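Local structure of peptide from Structure-specific endonuclease subunit SLX4 (Saccharomyces cerevisiae, 6J0Y) at residues K24-N36 with D46-D58. The protein is a scaffold subunit of a structure-specific endonuclease, and this fragment carries a motif that binds Rtt107, probably linking the two in the DNA damage response. Sequence-based numbering, arbitrary orientation.
Sequences KLVKHNFYRVEAN and DDQFCIADIQLVD
Gln48 reaches across to Val33, its amide NE2 giving an in-plane bond to a lone pair of Val33 O (2.8 Å, 162° at the hydrogen). The bend at chi2 (59°) folds the amide back so that NE2 also meets Phe49 O, while its flat face stacks under the Arg32 guanidinium, the planes 18° apart. A leucine here would probably leave Val33 O without this donor and the guanidinium without its flat partner. Phe49 O also accepts from Val33 N, and the Phe49 ring takes Asn36 ND2 at its edge. Cys50 sets CB 3.6 Å from Phe30 CE1. Ile51 and Tyr31 exchange two backbone bonds, and Ile51 CG1 packs on Val33 CG2 (3.8 Å). Asp53 OD2 receives Asn29 ND2 on its anti lone pair (3.0 Å), amide and carboxylate perpendicular; a water joins OD2 to Tyr31 OH. Ile54 CD1 lies alongside Lys27 CG. Gln55, extended beyond CG, presents OE1 in the plane of the His28 ring to NE2 (2.7 Å), and its N bonds to Val26 O. Val57 CG1 ends the contact against Leu25 CD2. The pairing makes an antiparallel sheet with 49-55 as central strand: its other edge bonds to strand 8-14, helix 15-18 places Val18 against Phe30 and Cys50, and Glu34 forms a salt bridge with a basic side chain of the partner protein's chain.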
loop_
_atom_site.group_PDB
_atom_site.type_symbol
_atom_site.label_atom_id
_atom_site.label_comp_id
_atom_site.label_asym_id
_atom_site.label_seq_id
_atom_site.Cartn_x
_atom_site.Cartn_y
_atom_site.Cartn_z
ATOM N N LYS B 24 -4.228 27.382 19.390
ATOM C CA LYS B 24 -4.944 26.533 20.333
ATOM C C LYS B 24 -4.636 25.051 20.151
ATOM O O LYS B 24 -4.979 24.253 21.027
ATOM C CB LYS B 24 -6.449 26.795 20.218
ATOM C CG LYS B 24 -6.853 28.138 20.820
ATOM C CD LYS B 24 -8.245 28.594 20.409
ATOM C CE LYS B 24 -8.571 29.941 21.057
ATOM N NZ LYS B 24 -9.834 30.557 20.551
ATOM N N LEU B 25 -3.994 24.668 19.050
ATOM C CA LEU B 25 -3.507 23.306 18.887
ATOM C C LEU B 25 -2.218 23.112 19.680
ATOM O O LEU B 25 -1.346 23.985 19.696
ATOM C CB LEU B 25 -3.260 23.002 17.405
ATOM C CG LEU B 25 -4.479 23.010 16.472
ATOM C CD1 LEU B 25 -4.052 22.908 15.007
ATOM C CD2 LEU B 25 -5.436 21.880 16.813
ATOM N N VAL B 26 -2.097 21.960 20.332
ATOM C CA VAL B 26 -0.903 21.619 21.104
ATOM C C VAL B 26 0.068 20.878 20.194
ATOM O O VAL B 26 -0.256 19.806 19.669
ATOM C CB VAL B 26 -1.262 20.773 22.337
ATOM C CG1 VAL B 26 -0.002 20.310 23.053
ATOM C CG2 VAL B 26 -2.154 21.561 23.277
ATOM N N LYS B 27 1.255 21.457 19.988
ATOM C CA LYS B 27 2.307 20.836 19.191
ATOM C C LYS B 27 3.208 20.013 20.103
ATOM O O LYS B 27 3.854 20.567 20.999
ATOM C CB LYS B 27 3.138 21.893 18.464
ATOM C CG LYS B 27 2.363 22.791 17.519
ATOM C CD LYS B 27 3.140 24.080 17.260
ATOM C CE LYS B 27 2.528 24.893 16.129
ATOM N NZ LYS B 27 3.063 26.286 16.066
ATOM N N HIS B 28 3.272 18.702 19.866
ATOM C CA HIS B 28 4.232 17.880 20.604
ATOM C C HIS B 28 5.649 18.132 20.115
ATOM O O HIS B 28 6.577 18.294 20.918
ATOM C CB HIS B 28 3.891 16.395 20.474
ATOM C CG HIS B 28 2.701 15.985 21.283
ATOM N ND1 HIS B 28 2.137 14.731 21.195
ATOM C CD2 HIS B 28 1.982 16.659 22.208
ATOM C CE1 HIS B 28 1.115 14.652 22.029
ATOM N NE2 HIS B 28 1.001 15.808 22.660
ATOM N N ASN B 29 5.838 18.138 18.798
ATOM C CA ASN B 29 7.148 18.359 18.203
ATOM C C ASN B 29 6.968 18.967 16.817
ATOM O O ASN B 29 5.891 18.915 16.224
ATOM C CB ASN B 29 7.971 17.064 18.035
ATOM C CG ASN B 29 7.854 16.117 19.201
ATOM O OD1 ASN B 29 8.597 16.234 20.180
ATOM N ND2 ASN B 29 6.938 15.145 19.095
ATOM N N PHE B 30 8.052 19.528 16.307
ATOM C CA PHE B 30 8.110 20.007 14.926
ATOM C C PHE B 30 9.482 19.625 14.384
ATOM O O PHE B 30 10.479 19.763 15.092
ATOM C CB PHE B 30 7.806 21.539 14.918
ATOM C CG PHE B 30 8.713 22.394 14.054
ATOM C CD1 PHE B 30 8.171 23.136 13.022
ATOM C CD2 PHE B 30 10.071 22.542 14.323
ATOM C CE1 PHE B 30 8.966 23.960 12.246
ATOM C CE2 PHE B 30 10.875 23.342 13.527
ATOM C CZ PHE B 30 10.320 24.053 12.487
ATOM N N TYR B 31 9.548 19.154 13.131
ATOM C CA TYR B 31 10.813 18.713 12.553
ATOM C C TYR B 31 10.990 19.365 11.189
ATOM O O TYR B 31 10.063 19.366 10.378
ATOM C CB TYR B 31 10.890 17.192 12.392
ATOM C CG TYR B 31 10.343 16.391 13.557
ATOM C CD1 TYR B 31 11.088 16.228 14.715
ATOM C CD2 TYR B 31 9.094 15.765 13.475
ATOM C CE1 TYR B 31 10.607 15.492 15.780
ATOM C CE2 TYR B 31 8.599 15.017 14.544
ATOM C CZ TYR B 31 9.365 14.889 15.690
ATOM O OH TYR B 31 8.900 14.156 16.765
ATOM N N ARG B 32 12.172 19.909 10.940
ATOM C CA ARG B 32 12.472 20.455 9.615
ATOM C C ARG B 32 12.649 19.318 8.615
ATOM O O ARG B 32 13.398 18.371 8.872
ATOM C CB ARG B 32 13.736 21.307 9.686
ATOM C CG ARG B 32 14.175 21.970 8.380
ATOM C CD ARG B 32 15.475 22.727 8.660
ATOM N NE ARG B 32 16.124 23.276 7.470
ATOM C CZ ARG B 32 15.805 24.444 6.932
ATOM N NH1 ARG B 32 14.817 25.161 7.456
ATOM N NH2 ARG B 32 16.464 24.887 5.869
ATOM N N VAL B 33 11.979 19.420 7.444
ATOM C CA VAL B 33 12.109 18.412 6.397
ATOM C C VAL B 33 13.333 18.751 5.552
ATOM O O VAL B 33 13.575 19.919 5.237
ATOM C CB VAL B 33 10.822 18.348 5.545
ATOM C CG1 VAL B 33 11.039 17.490 4.262
ATOM C CG2 VAL B 33 9.643 17.798 6.366
ATOM N N GLU B 34 14.117 17.733 5.197
ATOM C CA GLU B 34 15.280 17.888 4.337
ATOM C C GLU B 34 15.130 17.018 3.096
ATOM O O GLU B 34 14.412 16.015 3.101
ATOM C CB GLU B 34 16.569 17.510 5.075
ATOM C CG GLU B 34 16.710 18.215 6.426
ATOM C CD GLU B 34 17.099 19.676 6.283
ATOM O OE1 GLU B 34 17.406 20.112 5.148
ATOM O OE2 GLU B 34 17.111 20.392 7.302
ATOM N N ALA B 35 15.833 17.411 2.030
ATOM C CA ALA B 35 15.861 16.628 0.787
ATOM C C ALA B 35 14.456 16.306 0.281
ATOM O O ALA B 35 14.180 15.212 -0.218
ATOM C CB ALA B 35 16.676 15.347 0.964
ATOM N N ASN B 36 13.555 17.273 0.390
ATOM C CA ASN B 36 12.218 17.089 -0.150
ATOM C C ASN B 36 12.256 16.932 -1.669
ATOM O O ASN B 36 12.984 17.644 -2.367
ATOM C CB ASN B 36 11.343 18.282 0.219
ATOM C CG ASN B 36 9.949 18.164 -0.346
ATOM O OD1 ASN B 36 9.155 17.364 0.133
ATOM N ND2 ASN B 36 9.646 18.958 -1.368
ATOM N N ASP B 46 11.714 24.180 -4.474
ATOM C CA ASP B 46 12.434 24.708 -3.319
ATOM C C ASP B 46 11.526 24.997 -2.123
ATOM O O ASP B 46 11.927 25.735 -1.215
ATOM C CB ASP B 46 13.211 25.968 -3.712
ATOM C CG ASP B 46 12.314 27.077 -4.230
ATOM O OD1 ASP B 46 11.079 26.878 -4.294
ATOM O OD2 ASP B 46 12.848 28.154 -4.578
ATOM N N ASP B 47 10.314 24.444 -2.100
ATOM C CA ASP B 47 9.463 24.606 -0.927
ATOM C C ASP B 47 10.124 23.972 0.289
ATOM O O ASP B 47 10.649 22.859 0.214
ATOM C CB ASP B 47 8.094 23.963 -1.155
ATOM C CG ASP B 47 7.141 24.861 -1.919
ATOM O OD1 ASP B 47 7.357 26.093 -1.943
ATOM O OD2 ASP B 47 6.166 24.323 -2.482
ATOM N N GLN B 48 10.085 24.678 1.415
ATOM C CA GLN B 48 10.669 24.199 2.665
ATOM C C GLN B 48 9.540 23.789 3.605
ATOM O O GLN B 48 8.729 24.629 4.011
ATOM C CB GLN B 48 11.551 25.276 3.301
ATOM C CG GLN B 48 12.154 24.877 4.651
ATOM C CD GLN B 48 13.025 23.628 4.566
ATOM O OE1 GLN B 48 14.079 23.638 3.920
ATOM N NE2 GLN B 48 12.591 22.549 5.225
ATOM N N PHE B 49 9.481 22.502 3.934
ATOM C CA PHE B 49 8.423 21.951 4.757
ATOM C C PHE B 49 8.926 21.589 6.148
ATOM O O PHE B 49 10.125 21.480 6.421
ATOM C CB PHE B 49 7.819 20.704 4.108
ATOM C CG PHE B 49 7.038 20.994 2.857
ATOM C CD1 PHE B 49 5.732 21.445 2.936
ATOM C CD2 PHE B 49 7.609 20.822 1.616
ATOM C CE1 PHE B 49 4.998 21.715 1.779
ATOM C CE2 PHE B 49 6.892 21.097 0.458
ATOM C CZ PHE B 49 5.591 21.547 0.543
ATOM N N CYS B 50 7.956 21.385 7.023
ATOM C CA CYS B 50 8.197 20.776 8.317
ATOM C C CYS B 50 7.097 19.759 8.570
ATOM O O CYS B 50 6.048 19.779 7.925
ATOM C CB CYS B 50 8.203 21.805 9.435
ATOM S SG CYS B 50 6.598 22.528 9.577
ATOM N N ILE B 51 7.369 18.850 9.499
ATOM C CA ILE B 51 6.375 17.916 10.007
ATOM C C ILE B 51 6.077 18.340 11.437
ATOM O O ILE B 51 7.001 18.517 12.238
ATOM C CB ILE B 51 6.862 16.456 9.972
ATOM C CG1 ILE B 51 7.077 15.979 8.533
ATOM C CG2 ILE B 51 5.853 15.541 10.711
ATOM C CD1 ILE B 51 5.791 15.917 7.691
ATOM N N ALA B 52 4.802 18.533 11.748
ATOM C CA ALA B 52 4.367 18.797 13.112
ATOM C C ALA B 52 3.588 17.600 13.642
ATOM O O ALA B 52 2.729 17.049 12.944
ATOM C CB ALA B 52 3.504 20.058 13.174
ATOM N N ASP B 53 3.897 17.194 14.874
ATOM C CA ASP B 53 3.069 16.239 15.608
ATOM C C ASP B 53 2.056 17.046 16.401
ATOM O O ASP B 53 2.427 17.755 17.341
ATOM C CB ASP B 53 3.905 15.378 16.555
ATOM C CG ASP B 53 4.858 14.470 15.833
ATOM O OD1 ASP B 53 4.493 13.941 14.749
ATOM O OD2 ASP B 53 5.978 14.280 16.358
ATOM N N ILE B 54 0.783 16.938 16.033
ATOM C CA ILE B 54 -0.276 17.747 16.616
ATOM C C ILE B 54 -1.098 16.839 17.522
ATOM O O ILE B 54 -1.613 15.808 17.073
ATOM C CB ILE B 54 -1.146 18.395 15.527
ATOM C CG1 ILE B 54 -0.291 19.274 14.596
ATOM C CG2 ILE B 54 -2.304 19.172 16.158
ATOM C CD1 ILE B 54 0.258 20.525 15.252
ATOM N N GLN B 55 -1.216 17.204 18.798
ATOM C CA GLN B 55 -2.033 16.415 19.713
ATOM C C GLN B 55 -3.507 16.428 19.306
ATOM O O GLN B 55 -4.062 17.474 18.948
ATOM C CB GLN B 55 -1.880 16.959 21.138
ATOM C CG GLN B 55 -2.609 16.188 22.198
ATOM C CD GLN B 55 -2.268 16.717 23.575
ATOM O OE1 GLN B 55 -1.189 16.453 24.098
ATOM N NE2 GLN B 55 -3.167 17.503 24.147
ATOM N N LEU B 56 -4.156 15.261 19.397
ATOM C CA LEU B 56 -5.601 15.193 19.198
ATOM C C LEU B 56 -6.319 16.095 20.194
ATOM O O LEU B 56 -5.980 16.129 21.380
ATOM C CB LEU B 56 -6.107 13.756 19.360
ATOM C CG LEU B 56 -5.706 12.668 18.362
ATOM C CD1 LEU B 56 -6.372 11.341 18.747
ATOM C CD2 LEU B 56 -6.100 13.060 16.942
ATOM N N VAL B 57 -7.317 16.840 19.712
ATOM C CA VAL B 57 -8.034 17.754 20.594
ATOM C C VAL B 57 -8.869 16.948 21.581
ATOM O O VAL B 57 -9.392 15.875 21.250
ATOM C CB VAL B 57 -8.900 18.741 19.791
ATOM C CG1 VAL B 57 -8.060 19.460 18.739
ATOM C CG2 VAL B 57 -10.065 18.031 19.146
ATOM N N ASP B 58 -8.969 17.445 22.809
ATOM C CA ASP B 58 -9.616 16.702 23.891
ATOM C C ASP B 58 -11.130 16.652 23.711
ATOM O O ASP B 58 -11.800 17.684 23.705
ATOM C CB ASP B 58 -9.268 17.321 25.249
ATOM C CG ASP B 58 -7.771 17.318 25.531
ATOM O OD1 ASP B 58 -7.103 16.304 25.231
ATOM O OD2 ASP B 58 -7.260 18.332 26.052
HETATM O O HOH W 1 -4.181 19.882 20.078
HETATM O O HOH W 2 7.394 12.116 16.560
HETATM O O HOH W 3 15.722 21.565 3.381
HETATM O O HOH W 4 11.979 21.240 -1.742
#